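Local atomic coordinates of tetratricopeptide repeat protein (PDB entry 4R7S), a protein that is of unknown function but belongs to the tetratricopeptide repeat family, whose stacked helical hairpins commonly serve as scaffolds for binding protein partners. Residues D185-M189 and M190-A194. Sequence-based numbering, arbitrary orientation.
Sequences DLYFM and MGKNA
Lys192 N donates a hydrogen bond to Tyr187 O, 2.9 Å away, across the turn. Next to it, Gly191 N donates to Phe188 O over 3.0 Å; this N-H runs straighter (157° at the hydrogen). Met190 N sits near both Leu186 O and Tyr187 O, but its bent N-H makes only weak bonds to each. Gly191 is the first residue to leave helical backbone angles, and its positive phi of 87°, together with two bonds back into the last turn, defines a Schellman motif at the end of helix 178-189. Lys192 follows as N-cap of helix 193-206, so the chain reverses within a few residues, a short connection between consecutive helices, consistent with the helical-hairpin solenoid of tetratricopeptide repeat proteins.

Apolar contacts gather around the selenium of selenomethionine Met190. Its SE lies 3.9 Å from Leu186 CG, the two side chains crossing at a slant, and 4.0 Å from Tyr187 CD1. Relative to the Tyr187 ring, SE stands 5.2 Å from the centroid and near the ring plane, which makes this an edge-on Met-aromatic contact. With CG anti to its own carbonyl carbon (chi1 -73°), Tyr187 lies alongside Met190 and points the same way; its hydroxyl goes on to Glu163, while Tyr159 of helix 159-172 touches both Leu186 and Met190.

Phe188 and Asn193 also touch: Asn193 OD1 lies 3.4 Å from Phe188 CD1, obliquely to the ring, and the amide and ring planes are nearly parallel. Helix 211-223 touches this pair too, through Leu216 and Ile220 against Phe188 and Ala223 against Asn193.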
# COMPACT_ATOMS: atom_id res chain seq x y z
N ASP A 185 6.41 2.93 16.27
CA ASP A 185 6.97 1.67 15.77
C ASP A 185 8.49 1.71 15.85
O ASP A 185 9.11 0.69 16.18
CB ASP A 185 6.50 1.36 14.33
CG ASP A 185 6.82 -0.06 13.91
OD1 ASP A 185 6.28 -1.00 14.54
OD2 ASP A 185 7.65 -0.24 12.98
N LEU A 186 9.08 2.88 15.57
CA LEU A 186 10.52 3.08 15.66
C LEU A 186 10.96 2.94 17.12
O LEU A 186 11.95 2.25 17.39
CB LEU A 186 10.94 4.46 15.13
CG LEU A 186 12.33 4.94 15.56
CD1 LEU A 186 13.43 4.19 14.85
CD2 LEU A 186 12.47 6.38 15.29
N TYR A 187 10.22 3.57 18.05
CA TYR A 187 10.54 3.50 19.47
C TYR A 187 10.45 2.06 19.99
O TYR A 187 11.34 1.63 20.73
CB TYR A 187 9.67 4.44 20.28
CG TYR A 187 10.02 5.91 20.10
CD1 TYR A 187 11.35 6.31 19.97
CD2 TYR A 187 9.04 6.90 20.17
CE1 TYR A 187 11.69 7.67 19.86
CE2 TYR A 187 9.37 8.25 20.06
CZ TYR A 187 10.69 8.63 19.89
OH TYR A 187 11.02 9.97 19.80
N PHE A 188 9.46 1.29 19.52
CA PHE A 188 9.34 -0.10 19.93
C PHE A 188 10.53 -0.89 19.42
O PHE A 188 11.14 -1.61 20.20
CB PHE A 188 8.03 -0.71 19.44
CG PHE A 188 7.91 -2.20 19.66
CD1 PHE A 188 7.58 -2.72 20.90
CD2 PHE A 188 8.07 -3.09 18.60
CE1 PHE A 188 7.43 -4.09 21.09
CE2 PHE A 188 7.94 -4.46 18.79
CZ PHE A 188 7.61 -4.96 20.04
N MSE A 189 10.90 -0.72 18.13
CA MSE A 189 12.06 -1.42 17.57
C MSE A 189 13.37 -1.01 18.25
O MSE A 189 14.36 -1.71 18.12
CB MSE A 189 12.18 -1.18 16.08
CG MSE A 189 11.13 -1.91 15.29
SE MSE A 189 11.44 -1.71 13.37
CE MSE A 189 13.20 -2.76 13.20
N MSE A 190 13.36 0.11 18.96
CA MSE A 190 14.52 0.64 19.67
C MSE A 190 14.61 0.12 21.11
O MSE A 190 15.61 0.39 21.77
CB MSE A 190 14.46 2.19 19.71
CG MSE A 190 14.89 2.85 18.44
SE MSE A 190 14.76 4.78 18.61
CE MSE A 190 16.49 5.09 19.56
N GLY A 191 13.54 -0.53 21.59
CA GLY A 191 13.40 -1.04 22.95
C GLY A 191 12.85 0.01 23.90
O GLY A 191 12.80 -0.21 25.11
N LYS A 192 12.45 1.16 23.36
CA LYS A 192 11.92 2.30 24.10
C LYS A 192 10.40 2.21 24.19
O LYS A 192 9.65 3.04 23.65
CB LYS A 192 12.37 3.61 23.43
CG LYS A 192 13.88 3.87 23.50
CD LYS A 192 14.16 5.37 23.21
CE LYS A 192 15.63 5.76 23.27
NZ LYS A 192 16.19 5.73 24.66
N ASN A 193 9.93 1.19 24.91
CA ASN A 193 8.51 0.88 25.05
C ASN A 193 7.71 1.97 25.76
O ASN A 193 6.64 2.31 25.29
CB ASN A 193 8.33 -0.46 25.75
CG ASN A 193 8.81 -1.66 24.95
OD1 ASN A 193 9.15 -1.61 23.76
ND2 ASN A 193 8.80 -2.81 25.61
N ALA A 194 8.20 2.54 26.87
CA ALA A 194 7.41 3.57 27.54
C ALA A 194 7.26 4.80 26.63
O ALA A 194 6.15 5.33 26.53
CB ALA A 194 8.04 3.96 28.88